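Local coordinates for protein butyryl-CoA dehydrogenase (Marinomonas mediterranea, PDB 6CXT) that belongs to the acyl-CoA dehydrogenase family of flavoproteins and holds flavin-adenine dinucleotide together with the ligand FK4, at residues B[37-47]-B[83-91]; B[135-143]-B[166-174]. All coordinates share one frame; numbering follows the deposited sequence.

Interaction 1: B[37-47]-B[83-91]; sequences NWNALGDFGYF and LLFAGAAHT. With FK4 (S-[2-({N-[(2R)-2-hydroxy-4-{[(R)-hydroxy(oxo)-lambda~5~-phosphanyl]oxy}-3,3-dimethylbutanoyl]-beta-alanyl}amino)ethyl] 1H-pyrrole-2-carbothioate), chain C.
The aromatic cluster of W38, F47 and H90 belongs to the helical N-terminal domain, where it packs helix 35-44 and the residues that follow it against helix 81-101, the helix that carries F85 and A89 of the FK4 pocket. The W38 indole, with CG anti to the backbone N (chi1 175°), reaches among L83, A86, G87 and H90 as a knob into a hole. The edge of its six-membered ring, at CZ2 and CH2, points at one face of the H90 imidazole in a T-shaped pair, planes at 89°, while F47 CZ lies over one indole face. H90 ND1 accepts from the backbone N of A121 and NE2 is hydrogen-bonded to L114 O, which together fix the imidazole's rotation. G87 lets the rings come close: its CA is 3.5 Å from W38 CZ3 and 3.6 Å from F47 CE1. Y46 OH donates to L84 O at 2.6 Å, on the opposite face of that carbonyl from the helical donor A88 N, and L84 CD2 sits off-centre over the phenol. Water 1 joins Y46 O to T91 OG1. G45 ends helix 35-44 in a Schellman motif. The two helix segments cross at -56°, axes 10.8 Å apart, as helix-helix packing in the all-helical N-terminal domain of the acyl-CoA dehydrogenase fold.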
loop_
_atom_site.group_PDB
_atom_site.type_symbol
_atom_site.label_atom_id
_atom_site.label_comp_id
_atom_site.label_asym_id
_atom_site.label_seq_id
_atom_site.Cartn_x
_atom_site.Cartn_y
_atom_site.Cartn_z
ATOM N N ASN B 37 6.258 -36.674 -14.389
ATOM C CA ASN B 37 5.139 -35.721 -14.323
ATOM C C ASN B 37 5.033 -34.861 -15.580
ATOM O O ASN B 37 3.946 -34.592 -16.022
ATOM C CB ASN B 37 5.210 -34.868 -13.039
ATOM C CG ASN B 37 4.860 -35.683 -11.795
ATOM O OD1 ASN B 37 4.275 -36.774 -11.893
ATOM N ND2 ASN B 37 5.236 -35.187 -10.645
ATOM N N TRP B 38 6.165 -34.405 -16.114
ATOM C CA TRP B 38 6.188 -33.739 -17.433
ATOM C C TRP B 38 5.448 -34.609 -18.483
ATOM O O TRP B 38 4.505 -34.149 -19.152
ATOM C CB TRP B 38 7.643 -33.452 -17.830
ATOM C CG TRP B 38 7.748 -32.895 -19.217
ATOM C CD1 TRP B 38 7.834 -33.626 -20.372
ATOM C CD2 TRP B 38 7.763 -31.512 -19.593
ATOM N NE1 TRP B 38 7.894 -32.774 -21.463
ATOM C CE2 TRP B 38 7.868 -31.471 -21.012
ATOM C CE3 TRP B 38 7.765 -30.293 -18.859
ATOM C CZ2 TRP B 38 7.946 -30.254 -21.742
ATOM C CZ3 TRP B 38 7.831 -29.091 -19.548
ATOM C CH2 TRP B 38 7.916 -29.078 -21.016
ATOM N N ASN B 39 5.814 -35.895 -18.587
ATOM C CA ASN B 39 5.175 -36.787 -19.570
ATOM C C ASN B 39 3.681 -36.993 -19.270
ATOM O O ASN B 39 2.867 -37.030 -20.195
ATOM C CB ASN B 39 5.924 -38.154 -19.675
ATOM C CG ASN B 39 7.345 -37.996 -20.208
ATOM O OD1 ASN B 39 7.651 -37.028 -20.901
ATOM N ND2 ASN B 39 8.222 -38.943 -19.871
ATOM N N ALA B 40 3.320 -37.044 -17.983
ATOM C CA ALA B 40 1.904 -37.124 -17.618
ATOM C C ALA B 40 1.104 -35.902 -18.078
ATOM O O ALA B 40 -0.018 -36.033 -18.621
ATOM C CB ALA B 40 1.719 -37.411 -16.141
ATOM N N LEU B 41 1.689 -34.715 -17.896
ATOM C CA LEU B 41 1.085 -33.495 -18.447
ATOM C C LEU B 41 0.992 -33.559 -19.984
ATOM O O LEU B 41 0.007 -33.127 -20.550
ATOM C CB LEU B 41 1.923 -32.245 -18.054
ATOM C CG LEU B 41 1.659 -31.783 -16.610
ATOM C CD1 LEU B 41 2.810 -30.913 -16.110
ATOM C CD2 LEU B 41 0.308 -31.041 -16.515
ATOM N N GLY B 42 2.028 -34.104 -20.631
ATOM C CA GLY B 42 2.007 -34.392 -22.071
ATOM C C GLY B 42 0.821 -35.250 -22.470
ATOM O O GLY B 42 0.057 -34.873 -23.367
ATOM N N ASP B 43 0.663 -36.392 -21.810
ATOM C CA ASP B 43 -0.519 -37.244 -22.040
ATOM C C ASP B 43 -1.865 -36.573 -21.753
ATOM O O ASP B 43 -2.825 -36.798 -22.452
ATOM C CB ASP B 43 -0.425 -38.510 -21.194
ATOM C CG ASP B 43 0.810 -39.324 -21.515
ATOM O OD1 ASP B 43 1.434 -39.090 -22.558
ATOM O OD2 ASP B 43 1.177 -40.187 -20.706
ATOM N N PHE B 44 -1.942 -35.747 -20.711
ATOM C CA PHE B 44 -3.159 -34.983 -20.448
ATOM C C PHE B 44 -3.500 -34.042 -21.615
ATOM O O PHE B 44 -4.660 -33.783 -21.866
ATOM C CB PHE B 44 -3.032 -34.229 -19.092
ATOM C CG PHE B 44 -4.121 -33.222 -18.826
ATOM C CD1 PHE B 44 -5.316 -33.613 -18.212
ATOM C CD2 PHE B 44 -3.951 -31.884 -19.186
ATOM C CE1 PHE B 44 -6.333 -32.674 -17.950
ATOM C CE2 PHE B 44 -4.972 -30.947 -18.945
ATOM C CZ PHE B 44 -6.159 -31.351 -18.307
ATOM N N GLY B 45 -2.491 -33.527 -22.305
ATOM C CA GLY B 45 -2.691 -32.628 -23.431
ATOM C C GLY B 45 -2.216 -31.200 -23.188
ATOM O O GLY B 45 -2.475 -30.342 -24.022
ATOM N N TYR B 46 -1.526 -30.945 -22.060
ATOM C CA TYR B 46 -1.035 -29.564 -21.661
ATOM C C TYR B 46 -0.214 -28.879 -22.734
ATOM O O TYR B 46 -0.327 -27.669 -22.941
ATOM C CB TYR B 46 -0.165 -29.695 -20.392
ATOM C CG TYR B 46 0.319 -28.410 -19.724
ATOM C CD1 TYR B 46 -0.549 -27.332 -19.536
ATOM C CD2 TYR B 46 1.627 -28.295 -19.223
ATOM C CE1 TYR B 46 -0.127 -26.183 -18.893
ATOM C CE2 TYR B 46 2.076 -27.128 -18.552
ATOM C CZ TYR B 46 1.195 -26.077 -18.411
ATOM O OH TYR B 46 1.556 -24.912 -17.776
ATOM N N PHE B 47 0.662 -29.629 -23.418
ATOM C CA PHE B 47 1.540 -28.969 -24.373
ATOM C C PHE B 47 0.892 -28.833 -25.736
ATOM O O PHE B 47 1.408 -28.126 -26.594
ATOM C CB PHE B 47 2.866 -29.721 -24.538
ATOM C CG PHE B 47 3.504 -30.088 -23.243
ATOM C CD1 PHE B 47 3.894 -29.096 -22.335
ATOM C CD2 PHE B 47 3.714 -31.414 -22.919
ATOM C CE1 PHE B 47 4.468 -29.448 -21.151
ATOM C CE2 PHE B 47 4.303 -31.757 -21.727
ATOM C CZ PHE B 47 4.662 -30.764 -20.832
ATOM N N LEU B 83 6.789 -26.795 -12.346
ATOM C CA LEU B 83 6.603 -27.729 -13.472
ATOM C C LEU B 83 5.650 -27.150 -14.525
ATOM O O LEU B 83 5.921 -27.201 -15.741
ATOM C CB LEU B 83 6.147 -29.123 -12.996
ATOM C CG LEU B 83 5.861 -30.151 -14.134
ATOM C CD1 LEU B 83 7.121 -30.393 -14.927
ATOM C CD2 LEU B 83 5.422 -31.487 -13.551
ATOM N N LEU B 84 4.530 -26.589 -14.073
ATOM C CA LEU B 84 3.576 -25.940 -14.979
ATOM C C LEU B 84 4.231 -24.795 -15.727
ATOM O O LEU B 84 3.951 -24.599 -16.915
ATOM C CB LEU B 84 2.348 -25.427 -14.202
ATOM C CG LEU B 84 1.501 -26.587 -13.656
ATOM C CD1 LEU B 84 0.374 -25.969 -12.806
ATOM C CD2 LEU B 84 0.936 -27.505 -14.782
ATOM N N PHE B 85 5.048 -24.039 -15.012
ATOM C CA PHE B 85 5.774 -22.892 -15.558
ATOM C C PHE B 85 6.729 -23.378 -16.684
ATOM O O PHE B 85 6.721 -22.819 -17.757
ATOM C CB PHE B 85 6.560 -22.242 -14.448
ATOM C CG PHE B 85 7.561 -21.219 -14.912
ATOM C CD1 PHE B 85 7.160 -20.043 -15.514
ATOM C CD2 PHE B 85 8.919 -21.413 -14.665
ATOM C CE1 PHE B 85 8.121 -19.088 -15.972
ATOM C CE2 PHE B 85 9.892 -20.487 -15.099
ATOM C CZ PHE B 85 9.486 -19.305 -15.727
ATOM N N ALA B 86 7.538 -24.398 -16.395
ATOM C CA ALA B 86 8.415 -25.023 -17.448
ATOM C C ALA B 86 7.597 -25.376 -18.695
ATOM O O ALA B 86 8.037 -25.143 -19.843
ATOM C CB ALA B 86 9.142 -26.256 -16.884
ATOM N N GLY B 87 6.431 -25.976 -18.475
ATOM C CA GLY B 87 5.581 -26.458 -19.550
ATOM C C GLY B 87 5.037 -25.292 -20.341
ATOM O O GLY B 87 4.915 -25.359 -21.568
ATOM N N ALA B 88 4.676 -24.195 -19.651
ATOM C CA ALA B 88 4.084 -23.062 -20.333
ATOM C C ALA B 88 5.129 -22.255 -21.085
ATOM O O ALA B 88 4.835 -21.681 -22.127
ATOM C CB ALA B 88 3.291 -22.182 -19.314
ATOM N N ALA B 89 6.363 -22.265 -20.588
ATOM C CA ALA B 89 7.454 -21.561 -21.222
ATOM C C ALA B 89 7.681 -22.273 -22.585
ATOM O O ALA B 89 7.752 -21.651 -23.620
ATOM C CB ALA B 89 8.713 -21.692 -20.382
ATOM N N HIS B 90 7.753 -23.590 -22.529
ATOM C CA HIS B 90 7.910 -24.420 -23.719
ATOM C C HIS B 90 6.781 -24.176 -24.736
ATOM O O HIS B 90 7.030 -23.974 -25.951
ATOM C CB HIS B 90 7.921 -25.864 -23.208
ATOM C CG HIS B 90 7.522 -26.892 -24.213
ATOM N ND1 HIS B 90 8.444 -27.703 -24.843
ATOM C CD2 HIS B 90 6.306 -27.314 -24.632
ATOM C CE1 HIS B 90 7.814 -28.582 -25.606
ATOM N NE2 HIS B 90 6.515 -28.371 -25.504
ATOM N N THR B 91 5.540 -24.187 -24.264
ATOM C CA THR B 91 4.393 -24.033 -25.161
ATOM C C THR B 91 4.254 -22.619 -25.720
ATOM O O THR B 91 4.087 -22.458 -26.933
ATOM C CB THR B 91 3.089 -24.432 -24.492
ATOM O OG1 THR B 91 3.170 -25.811 -24.141
ATOM C CG2 THR B 91 1.849 -24.229 -25.427
HETATM O O01 FK4 C . 6.821 -4.508 -27.574
HETATM P P02 FK4 C . 8.320 -4.218 -27.916
HETATM O O03 FK4 C . 9.344 -4.298 -26.729
HETATM C C04 FK4 C . 8.949 -3.856 -25.462
HETATM C C05 FK4 C . 10.062 -3.387 -24.575
HETATM C C06 FK4 C . 9.438 -2.989 -23.211
HETATM C C07 FK4 C . 10.737 -2.171 -25.266
HETATM C C08 FK4 C . 11.157 -4.472 -24.402
HETATM O O09 FK4 C . 12.351 -3.961 -23.860
HETATM C C10 FK4 C . 10.676 -5.703 -23.608
HETATM N N11 FK4 C . 11.438 -5.940 -22.391
HETATM C C12 FK4 C . 11.060 -7.036 -21.570
HETATM C C13 FK4 C . 11.832 -8.323 -21.934
HETATM C C14 FK4 C . 11.099 -9.548 -21.587
HETATM N N15 FK4 C . 11.988 -10.605 -21.362
HETATM C C16 FK4 C . 11.458 -11.941 -21.089
HETATM C C17 FK4 C . 12.431 -13.044 -21.550
HETATM S S18 FK4 C . 11.648 -14.626 -21.688
HETATM C C19 FK4 C . 11.107 -14.946 -20.009
HETATM C C20 FK4 C . 10.643 -16.348 -20.039
HETATM C C21 FK4 C . 10.358 -17.174 -18.974
HETATM C C22 FK4 C . 9.924 -18.389 -19.546
HETATM C C23 FK4 C . 9.967 -18.268 -20.957
HETATM N N24 FK4 C . 10.393 -17.028 -21.277
HETATM O O25 FK4 C . 11.606 -14.282 -19.073
HETATM O O26 FK4 C . 9.875 -9.648 -21.542
HETATM O O27 FK4 C . 9.673 -6.436 -23.908
HETATM O O28 FK4 C . 8.747 -5.204 -28.953
HETATM O O HOH W 1 1.689 -25.806 -21.956
HETATM O O HOH W 2 3.767 -27.111 -26.901
#

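Interaction 2: B[135-143]-B[166-174]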
loop_
_atom_site.group_PDB
_atom_site.type_symbol
_atom_site.label_atom_id
_atom_site.label_comp_id
_atom_site.label_asym_id
_atom_site.label_seq_id
_atom_site.Cartn_x
_atom_site.Cartn_y
_atom_site.Cartn_z
ATOM N N SER B 135 17.220 -4.532 -26.740
ATOM C CA SER B 135 17.434 -3.760 -27.978
ATOM C C SER B 135 18.817 -4.062 -28.542
ATOM O O SER B 135 19.072 -3.884 -29.739
ATOM C CB SER B 135 17.327 -2.240 -27.717
ATOM O OG SER B 135 18.463 -1.777 -26.961
ATOM N N ASN B 136 19.738 -4.440 -27.678
ATOM C CA ASN B 136 21.075 -4.627 -28.152
ATOM C C ASN B 136 21.547 -6.017 -27.708
ATOM O O ASN B 136 22.050 -6.180 -26.581
ATOM C CB ASN B 136 21.992 -3.482 -27.657
ATOM C CG ASN B 136 23.451 -3.715 -28.009
ATOM O OD1 ASN B 136 23.764 -4.595 -28.813
ATOM N ND2 ASN B 136 24.349 -2.946 -27.407
ATOM N N LEU B 137 21.357 -7.007 -28.576
ATOM C CA LEU B 137 21.765 -8.395 -28.245
ATOM C C LEU B 137 23.202 -8.630 -28.717
ATOM O O LEU B 137 23.508 -8.370 -29.898
ATOM C CB LEU B 137 20.783 -9.418 -28.832
ATOM C CG LEU B 137 19.317 -9.282 -28.386
ATOM C CD1 LEU B 137 18.497 -10.315 -29.089
ATOM C CD2 LEU B 137 19.192 -9.448 -26.855
ATOM N N ALA B 138 24.067 -9.032 -27.775
ATOM C CA ALA B 138 25.443 -9.437 -28.044
ATOM C C ALA B 138 25.567 -10.774 -28.823
ATOM O O ALA B 138 26.548 -10.983 -29.513
ATOM C CB ALA B 138 26.259 -9.485 -26.769
ATOM N N THR B 139 24.560 -11.637 -28.741
ATOM C CA THR B 139 24.515 -12.873 -29.519
ATOM C C THR B 139 24.314 -12.489 -30.994
ATOM O O THR B 139 23.399 -11.754 -31.334
ATOM C CB THR B 139 23.407 -13.818 -29.035
ATOM O OG1 THR B 139 23.663 -14.151 -27.648
ATOM C CG2 THR B 139 23.379 -15.159 -29.887
ATOM N N THR B 140 25.214 -12.991 -31.863
ATOM C CA THR B 140 25.179 -12.644 -33.318
ATOM C C THR B 140 24.834 -13.853 -34.165
ATOM O O THR B 140 25.067 -14.997 -33.740
ATOM C CB THR B 140 26.521 -12.113 -33.797
ATOM O OG1 THR B 140 27.512 -13.096 -33.524
ATOM C CG2 THR B 140 26.883 -10.843 -33.054
ATOM N N ALA B 141 24.241 -13.623 -35.340
ATOM C CA ALA B 141 24.076 -14.684 -36.294
ATOM C C ALA B 141 24.635 -14.170 -37.634
ATOM O O ALA B 141 24.154 -13.169 -38.127
ATOM C CB ALA B 141 22.625 -15.082 -36.435
ATOM N N GLN B 142 25.632 -14.861 -38.194
ATOM C CA GLN B 142 26.260 -14.478 -39.480
ATOM C C GLN B 142 25.806 -15.459 -40.591
ATOM O O GLN B 142 25.864 -16.692 -40.421
ATOM C CB GLN B 142 27.776 -14.467 -39.323
ATOM C CG GLN B 142 28.565 -13.941 -40.524
ATOM C CD GLN B 142 28.424 -12.427 -40.749
ATOM O OE1 GLN B 142 27.315 -11.888 -40.909
ATOM N NE2 GLN B 142 29.556 -11.736 -40.774
ATOM N N LYS B 143 25.272 -14.913 -41.685
ATOM C CA LYS B 143 24.865 -15.708 -42.850
ATOM C C LYS B 143 26.137 -16.224 -43.530
ATOM O O LYS B 143 27.121 -15.479 -43.643
ATOM C CB LYS B 143 24.095 -14.850 -43.844
ATOM C CG LYS B 143 23.283 -15.646 -44.847
ATOM C CD LYS B 143 22.370 -14.727 -45.646
ATOM C CE LYS B 143 21.554 -15.475 -46.692
ATOM N NZ LYS B 143 20.533 -16.376 -46.063
ATOM N N TYR B 166 16.407 -24.732 -28.682
ATOM C CA TYR B 166 16.396 -23.357 -28.164
ATOM C C TYR B 166 15.806 -22.436 -29.185
ATOM O O TYR B 166 16.192 -22.487 -30.355
ATOM C CB TYR B 166 17.779 -22.887 -27.851
ATOM C CG TYR B 166 18.407 -23.767 -26.832
ATOM C CD1 TYR B 166 18.105 -23.613 -25.453
ATOM C CD2 TYR B 166 19.279 -24.798 -27.220
ATOM C CE1 TYR B 166 18.693 -24.445 -24.483
ATOM C CE2 TYR B 166 19.855 -25.654 -26.250
ATOM C CZ TYR B 166 19.570 -25.466 -24.893
ATOM O OH TYR B 166 20.114 -26.348 -23.979
ATOM N N VAL B 167 14.832 -21.605 -28.789
ATOM C CA VAL B 167 14.438 -20.477 -29.687
ATOM C C VAL B 167 15.339 -19.327 -29.282
ATOM O O VAL B 167 15.238 -18.805 -28.166
ATOM C CB VAL B 167 12.931 -20.158 -29.547
ATOM C CG1 VAL B 167 12.525 -19.001 -30.434
ATOM C CG2 VAL B 167 12.113 -21.388 -29.838
ATOM N N VAL B 168 16.233 -18.912 -30.171
ATOM C CA VAL B 168 17.345 -18.040 -29.815
ATOM C C VAL B 168 17.155 -16.778 -30.635
ATOM O O VAL B 168 16.793 -16.874 -31.807
ATOM C CB VAL B 168 18.675 -18.704 -30.184
ATOM C CG1 VAL B 168 19.874 -17.806 -29.908
ATOM C CG2 VAL B 168 18.800 -20.015 -29.433
ATOM N N TYR B 169 17.369 -15.620 -30.000
ATOM C CA TYR B 169 17.179 -14.324 -30.637
ATOM C C TYR B 169 18.570 -13.735 -30.736
ATOM O O TYR B 169 19.310 -13.694 -29.745
ATOM C CB TYR B 169 16.159 -13.423 -29.807
ATOM C CG TYR B 169 14.760 -13.977 -29.867
ATOM C CD1 TYR B 169 14.318 -14.950 -28.953
ATOM C CD2 TYR B 169 13.867 -13.523 -30.799
ATOM C CE1 TYR B 169 13.054 -15.492 -29.048
ATOM C CE2 TYR B 169 12.583 -14.042 -30.882
ATOM C CZ TYR B 169 12.181 -15.009 -29.996
ATOM O OH TYR B 169 10.913 -15.505 -30.103
ATOM N N ALA B 170 18.974 -13.322 -31.955
ATOM C CA ALA B 170 20.377 -12.978 -32.211
ATOM C C ALA B 170 20.435 -11.719 -33.100
ATOM O O ALA B 170 19.508 -11.488 -33.839
ATOM C CB ALA B 170 21.115 -14.144 -32.891
ATOM N N THR B 171 21.493 -10.932 -32.986
ATOM C CA THR B 171 21.636 -9.767 -33.887
ATOM C C THR B 171 22.161 -10.231 -35.268
ATOM O O THR B 171 23.268 -10.794 -35.351
ATOM C CB THR B 171 22.582 -8.755 -33.273
ATOM O OG1 THR B 171 22.045 -8.381 -31.995
ATOM C CG2 THR B 171 22.672 -7.466 -34.167
ATOM N N THR B 172 21.352 -10.019 -36.302
ATOM C CA THR B 172 21.806 -10.191 -37.678
ATOM C C THR B 172 22.322 -8.918 -38.393
ATOM O O THR B 172 23.087 -9.039 -39.379
ATOM C CB THR B 172 20.787 -10.919 -38.529
ATOM O OG1 THR B 172 19.488 -10.354 -38.329
ATOM C CG2 THR B 172 20.779 -12.425 -38.181
ATOM N N ASN B 173 21.967 -7.716 -37.894
ATOM C CA ASN B 173 22.442 -6.445 -38.505
ATOM C C ASN B 173 22.355 -5.305 -37.491
ATOM O O ASN B 173 21.272 -4.776 -37.255
ATOM C CB ASN B 173 21.649 -6.154 -39.801
ATOM C CG ASN B 173 22.199 -4.951 -40.625
ATOM O OD1 ASN B 173 22.041 -4.934 -41.845
ATOM N ND2 ASN B 173 22.771 -3.958 -39.979
ATOM N N LYS B 174 23.489 -4.954 -36.896
ATOM C CA LYS B 174 23.592 -3.928 -35.850
ATOM C C LYS B 174 22.951 -2.604 -36.268
ATOM O O LYS B 174 22.278 -1.942 -35.468
ATOM C CB LYS B 174 25.059 -3.690 -35.504
ATOM C CG LYS B 174 25.401 -3.674 -34.017
ATOM C CD LYS B 174 26.908 -3.878 -33.762
ATOM C CE LYS B 174 27.467 -5.213 -34.283
ATOM N NZ LYS B 174 28.184 -5.014 -35.638
HETATM O O HOH W 3 20.403 -6.419 -31.249
HETATM O O HOH W 4 24.364 -11.199 -39.986
#
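With chi1 at -58°, T171 places OG1 anti to its own carbonyl carbon, within reach of L137 O, to which the hydroxyl donates at 2.6 Å. The donor is tilted 21° from the plane of that carbonyl. The same OG1 takes a bond from water 3, which also donates to S135 O and accepts from L137 N, so the hydroxyl and the water together tie down the loop that leads into strand 140-144. The CD1 branch of L137 comes to 3.5 Å from Y169 O and also packs on Y169 CB.

Beyond the loop the two backbones meet in a single bridge, T140 with T171. T171 N donates to T139 O at 2.7 Å, nearly straight and in the carbonyl plane, whereas A141 N donates to T171 O at 3.0 Å from above the carbonyl plane. The short strands cross at 71°, which fits a bridge that does not extend into a ladder. Methyl groups fill in beside it: A141 CB lies 4.0 Å from A170 CB and 3.7 Å from T172 CG2, and T139 CG2 is 3.9 Å from A170 CB. The hydroxyls of T139 and T172 turn to other partners, E127 and E228 respectively. Water 4 lies between A141 O and T172 O.

In the beta domain, strand 140-144 is outermost, within this chain, in the antiparallel sheet and pairs with 147-158, while 165-171 runs between 121-124 and 181-187 in the other sheet. The bridge thus joins two sheets at the end of 165-171, with A141 also packed on F184 of strand 181-187 and L150 of strand 147-158.

How the interactions relate
Interactions 1 and 2 follow one another along the chain and belong to different domains, the helical N-terminal and the beta-rich middle one. Their centres are about 28 Å apart; the nearest atoms come to about 7 Å, so the two do not touch. Only interaction 1 reaches FK4: the helix that packs G87 and H90 against its partner turns A89 CB to FK4 C22 at 3.6 Å, and F85 CZ, 4.0 Å from FK4 C22, belongs to a ring that also touches the flavin. In interaction 2 the side chain of Y169 remains about 8 Å from FK4 and about 7 Å from the flavin. Strand 121-124 connects the two, beginning at the A121 that H90 holds and pairing with strand 165-171 through backbone bonds of V167 to A122 and A124.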